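Long-range contacts in glucan-binding protein C, GbpC (Streptococcus mutans UA159, PDB 5UQZ), which binds glucan and probably mediates both sucrose-dependent and sucrose-independent adherence of the bacterium: residues Lys17-Tyr21 with Pro348-Glu352; Asn68-Leu74 with Tyr136-Ser142. The contacts are given in a common frame with arbitrary orientation. Residues are numbered along the deposited sequence.

Interaction 1: residues Lys17-Tyr21 with Pro348-Glu352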
# COMPACT_ATOMS: atom_id res chain seq x y z
N LYS A 17 -22.48 -13.25 31.02
CA LYS A 17 -23.26 -12.38 30.14
C LYS A 17 -22.90 -10.91 30.36
O LYS A 17 -22.81 -10.14 29.40
CB LYS A 17 -24.77 -12.60 30.30
CG LYS A 17 -25.23 -13.90 29.72
CD LYS A 17 -26.23 -13.66 28.56
CE LYS A 17 -26.96 -14.94 28.14
NZ LYS A 17 -26.02 -16.08 28.41
N GLN A 18 -22.66 -10.51 31.62
CA GLN A 18 -22.29 -9.13 31.89
C GLN A 18 -20.89 -8.85 31.36
O GLN A 18 -20.65 -7.77 30.79
CB GLN A 18 -22.42 -8.82 33.39
CG GLN A 18 -23.89 -8.89 33.87
CD GLN A 18 -24.20 -7.90 34.99
OE1 GLN A 18 -24.60 -6.75 34.75
NE2 GLN A 18 -24.01 -8.33 36.22
N GLU A 19 -19.97 -9.80 31.50
CA GLU A 19 -18.64 -9.56 30.95
C GLU A 19 -18.68 -9.45 29.43
O GLU A 19 -18.03 -8.58 28.84
CB GLU A 19 -17.69 -10.65 31.40
CG GLU A 19 -17.41 -10.53 32.88
CD GLU A 19 -15.98 -10.90 33.25
OE1 GLU A 19 -15.12 -10.87 32.34
OE2 GLU A 19 -15.74 -11.24 34.43
N GLN A 20 -19.47 -10.30 28.78
CA GLN A 20 -19.59 -10.18 27.33
C GLN A 20 -20.23 -8.85 26.95
O GLN A 20 -19.82 -8.22 25.96
CB GLN A 20 -20.44 -11.34 26.81
CG GLN A 20 -20.55 -11.35 25.27
CD GLN A 20 -19.21 -11.60 24.60
OE1 GLN A 20 -18.49 -12.55 24.95
NE2 GLN A 20 -18.86 -10.76 23.63
N TYR A 21 -21.24 -8.41 27.71
CA TYR A 21 -21.85 -7.11 27.44
C TYR A 21 -20.82 -5.98 27.54
O TYR A 21 -20.79 -5.08 26.70
CB TYR A 21 -23.00 -6.85 28.42
CG TYR A 21 -23.53 -5.44 28.28
CD1 TYR A 21 -24.45 -5.11 27.28
CD2 TYR A 21 -23.09 -4.41 29.11
CE1 TYR A 21 -24.90 -3.81 27.13
CE2 TYR A 21 -23.54 -3.11 28.97
CZ TYR A 21 -24.47 -2.81 27.99
OH TYR A 21 -24.94 -1.52 27.82
N PRO A 348 -25.35 -2.92 22.09
CA PRO A 348 -25.84 -4.23 22.52
C PRO A 348 -26.93 -4.10 23.57
O PRO A 348 -26.98 -3.15 24.35
CB PRO A 348 -24.60 -4.89 23.13
CG PRO A 348 -23.75 -3.73 23.61
CD PRO A 348 -23.95 -2.68 22.52
N GLU A 349 -27.83 -5.07 23.55
CA GLU A 349 -28.86 -5.16 24.57
C GLU A 349 -28.24 -5.58 25.90
O GLU A 349 -27.44 -6.51 25.95
CB GLU A 349 -29.92 -6.17 24.13
CG GLU A 349 -30.71 -5.71 22.91
CD GLU A 349 -31.83 -6.66 22.52
OE1 GLU A 349 -32.00 -7.70 23.19
OE2 GLU A 349 -32.54 -6.37 21.54
N LYS A 350 -28.60 -4.86 26.96
CA LYS A 350 -28.02 -5.18 28.26
C LYS A 350 -28.64 -6.48 28.79
O LYS A 350 -29.86 -6.62 28.79
CB LYS A 350 -28.21 -3.96 29.23
CG LYS A 350 -27.14 -3.81 30.36
CD LYS A 350 -26.98 -5.17 31.07
CE LYS A 350 -26.18 -5.29 32.39
NZ LYS A 350 -26.35 -6.66 33.01
N PRO A 351 -27.84 -7.47 29.19
CA PRO A 351 -28.42 -8.65 29.83
C PRO A 351 -29.11 -8.30 31.13
O PRO A 351 -28.65 -7.46 31.90
CB PRO A 351 -27.21 -9.56 30.08
CG PRO A 351 -26.04 -8.70 30.05
CD PRO A 351 -26.37 -7.64 29.05
N GLU A 352 -30.24 -8.94 31.35
CA GLU A 352 -31.00 -8.73 32.58
C GLU A 352 -31.49 -10.07 33.09
O GLU A 352 -31.64 -11.04 32.33
CB GLU A 352 -32.18 -7.77 32.34
CG GLU A 352 -31.78 -6.41 31.77
CD GLU A 352 -31.07 -5.51 32.77
OE1 GLU A 352 -31.07 -5.79 33.99
OE2 GLU A 352 -30.49 -4.50 32.32
O HOH W 1 -26.02 -0.89 25.37
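Tyr21 lays its ring against the backbone and side chains of Pro348, Lys350 and Pro351. Residues Pro348-Pro351 have polyproline II backbone angles, with phi from -63° to -73° and psi from 128° to 149°. They run antiparallel to the long helix 3-51. The nearest CA pairs are Lys17 with Pro351 at 6.4 Å and Tyr21 with Lys350 at 6.5 Å. An extended segment with polyproline II angles lying along a long helix recalls the stalk of the antigen I/II adhesins.

One face of the Tyr21 ring receives a CH-pi contact from Lys350, whose CG lies 3.9 Å from the ring centroid and 17° off its normal. At the ring edge, Tyr21 CE1 is 3.5 Å from Pro348 O. The same CE1 atom touches Pro348 CG at 3.7 Å. Nearer the backbone, Tyr21 CB meets Pro351 CD at 3.5 Å. The Pro351 ring also packs on the helix, with its CG 3.6 Å from Lys17 O. That carbonyl already accepts the helical hydrogen bond from Tyr21 N at 2.9 Å. Phe14 and Tyr28 of the same helix extend the surface on which the prolines and Lys350 rest.

Polar links lie at both ends of this apolar patch. Water 1 joins Tyr21 OH, at 2.8 Å, to Pro348 O, at 2.7 Å. At the other end the Lys350 chain passes over the ring and reaches toward Gln18. There Lys350 NZ donates a very short 2.5 Å hydrogen bond to Gln18 OE1 and another of 2.7 Å to Pro351 O.

Interaction 2: residues Asn68-Leu74 with Tyr136-Ser142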
# COMPACT_ATOMS: atom_id res chain seq x y z
N ASN A 68 -5.29 -4.88 -13.18
CA ASN A 68 -5.08 -6.33 -13.02
C ASN A 68 -4.43 -6.84 -14.29
O ASN A 68 -5.09 -6.82 -15.31
CB ASN A 68 -6.52 -6.94 -12.83
CG ASN A 68 -6.62 -8.45 -12.91
OD1 ASN A 68 -5.91 -9.16 -12.20
ND2 ASN A 68 -7.59 -8.95 -13.71
N GLU A 69 -3.17 -7.30 -14.24
CA GLU A 69 -2.50 -7.82 -15.43
C GLU A 69 -1.78 -9.10 -15.06
O GLU A 69 -0.54 -9.17 -15.01
CB GLU A 69 -1.56 -6.78 -16.03
CG GLU A 69 -2.33 -5.62 -16.70
CD GLU A 69 -3.19 -6.08 -17.89
OE1 GLU A 69 -3.04 -7.22 -18.39
OE2 GLU A 69 -4.05 -5.28 -18.35
N PRO A 70 -2.54 -10.17 -14.79
CA PRO A 70 -1.95 -11.38 -14.23
C PRO A 70 -1.22 -12.23 -15.26
O PRO A 70 -0.56 -13.20 -14.88
CB PRO A 70 -3.17 -12.14 -13.65
CG PRO A 70 -4.28 -11.72 -14.54
CD PRO A 70 -4.01 -10.26 -14.91
N GLU A 71 -1.28 -11.88 -16.54
CA GLU A 71 -0.59 -12.61 -17.60
C GLU A 71 0.68 -11.91 -18.04
O GLU A 71 1.33 -12.40 -18.96
CB GLU A 71 -1.51 -12.79 -18.84
CG GLU A 71 -2.83 -13.41 -18.50
CD GLU A 71 -3.77 -13.53 -19.68
OE1 GLU A 71 -3.33 -13.70 -20.84
OE2 GLU A 71 -5.00 -13.50 -19.46
N ALA A 72 1.00 -10.76 -17.46
CA ALA A 72 2.09 -9.95 -18.01
C ALA A 72 3.43 -10.67 -17.82
O ALA A 72 3.63 -11.43 -16.87
CB ALA A 72 2.12 -8.60 -17.34
N LYS A 73 4.36 -10.39 -18.73
CA LYS A 73 5.71 -10.91 -18.64
C LYS A 73 6.70 -9.75 -18.74
O LYS A 73 6.37 -8.68 -19.26
CB LYS A 73 5.95 -11.97 -19.71
CG LYS A 73 5.95 -11.43 -21.08
CD LYS A 73 6.42 -12.53 -22.06
CE LYS A 73 6.28 -12.12 -23.49
NZ LYS A 73 7.28 -11.07 -23.83
N LEU A 74 7.92 -10.01 -18.27
CA LEU A 74 8.93 -9.00 -18.03
C LEU A 74 10.15 -9.14 -18.92
O LEU A 74 10.63 -10.25 -19.13
CB LEU A 74 9.60 -9.37 -16.67
CG LEU A 74 8.72 -9.22 -15.46
CD1 LEU A 74 9.30 -9.92 -14.24
CD2 LEU A 74 8.39 -7.75 -15.15
N TYR A 136 7.00 -4.53 -19.69
CA TYR A 136 5.98 -5.52 -19.39
C TYR A 136 5.09 -5.67 -20.61
O TYR A 136 4.57 -4.66 -21.16
CB TYR A 136 5.10 -5.06 -18.23
CG TYR A 136 5.81 -4.70 -16.94
CD1 TYR A 136 6.41 -3.45 -16.76
CD2 TYR A 136 5.86 -5.62 -15.85
CE1 TYR A 136 7.00 -3.09 -15.56
CE2 TYR A 136 6.41 -5.24 -14.65
CZ TYR A 136 6.98 -3.98 -14.50
OH TYR A 136 7.50 -3.57 -13.31
N ASP A 137 4.90 -6.89 -21.07
CA ASP A 137 3.95 -7.09 -22.15
C ASP A 137 3.08 -8.29 -21.87
O ASP A 137 3.11 -8.84 -20.77
CB ASP A 137 4.52 -6.92 -23.55
CG ASP A 137 5.56 -7.92 -23.82
OD1 ASP A 137 5.80 -8.78 -23.01
OD2 ASP A 137 6.13 -7.90 -24.91
N ASN A 138 2.24 -8.66 -22.84
CA ASN A 138 1.05 -9.49 -22.59
C ASN A 138 0.09 -8.77 -21.63
O ASN A 138 -0.22 -9.25 -20.53
CB ASN A 138 1.36 -10.92 -22.13
CG ASN A 138 0.26 -11.87 -22.51
OD1 ASN A 138 -0.71 -11.50 -23.14
ND2 ASN A 138 0.49 -13.15 -22.31
N ILE A 139 -0.36 -7.59 -22.08
CA ILE A 139 -1.27 -6.70 -21.33
C ILE A 139 -2.63 -6.90 -21.96
O ILE A 139 -2.83 -6.68 -23.17
CB ILE A 139 -0.82 -5.24 -21.47
CG1 ILE A 139 0.67 -5.05 -21.10
CG2 ILE A 139 -1.72 -4.36 -20.61
CD1 ILE A 139 1.07 -5.57 -19.76
N VAL A 140 -3.58 -7.38 -21.13
CA VAL A 140 -4.83 -7.90 -21.66
C VAL A 140 -6.06 -7.16 -21.19
O VAL A 140 -7.11 -7.28 -21.86
CB VAL A 140 -4.99 -9.42 -21.37
CG1 VAL A 140 -3.80 -10.17 -21.87
CG2 VAL A 140 -5.29 -9.73 -19.91
N ASN A 141 -5.99 -6.39 -20.09
CA ASN A 141 -7.17 -5.81 -19.44
C ASN A 141 -7.14 -4.30 -19.39
O ASN A 141 -8.03 -3.75 -18.73
CB ASN A 141 -7.26 -6.29 -17.98
CG ASN A 141 -7.51 -7.77 -17.89
OD1 ASN A 141 -8.29 -8.31 -18.66
ND2 ASN A 141 -6.82 -8.43 -16.95
N SER A 142 -6.13 -3.64 -19.93
CA SER A 142 -5.88 -2.25 -19.60
C SER A 142 -6.08 -1.32 -20.81
O SER A 142 -5.85 -1.72 -21.96
CB SER A 142 -4.47 -2.09 -19.02
OG SER A 142 -4.38 -2.79 -17.79
O HOH W 2 -6.40 -3.53 -15.83
O HOH W 3 -1.83 -9.59 -18.19
O HOH W 4 -1.69 -15.17 -22.58
O HOH W 5 8.47 -9.30 -25.69
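The Glu69 carboxylate is the main acceptor between Asn68-Leu74 and Tyr136-Ser142. Glu69 OE1 accepts a hydrogen bond from Val140 N at 2.8 Å. Glu69 OE2 accepts one from Asn141 N at 2.8 Å and one from Ser142 OG at 2.6 Å. Water 3 donates to Glu69 OE1 and Asn138 O and accepts from Glu71 N. A buried acid is thus satisfied by backbone amides, a hydroxyl and a water. Beside it, Asn141 ND2 donates to Asn68 O at 2.9 Å. Water 2 donates to Ser142 OG and accepts from Asn68 N.

A type I turn, Glu69 to Ala72, leads into the strand pair. Lys73 and Asp137 form a hydrogen-bonded pair: Lys73 N to Asp137 O and Asp137 N to Lys73 O are both 2.9 Å. Their side chains meet in a salt bridge, Lys73 NZ to Asp137 OD1 at 2.8 Å. Leu74 and Tyr136, a non-hydrogen-bonded pair, turn to the opposite face, where Leu74 CD2 touches Tyr136 CE2 at 3.2 Å. The Tyr136 hydroxyl bonds to Tyr156. Here strands 73-77 and 132-137 pair antiparallel in the large sheet of the beta-supersandwich.

How the interactions relate
The two contacts lie on opposite sides of the chain's centre. Their centres are 53 Å apart and their nearest atoms about 38 Å. Along the chain they are nested: 17-21 comes first, then 68-74 and 136-142, and 348-352 last. They share no helix or strand. Interaction 1 brings the C-terminal tail back along helix 3-51, part of which is a predicted coiled coil. Interaction 2 belongs to the large antiparallel sheet of the globular domain. The chain enters the beta domain from helix 3-51 and its tail returns along that helix, consistent with a stalk like that of the antigen I/II adhesins. The calcium site of Ser224, Asn226 and Glu237 is away from both contacts.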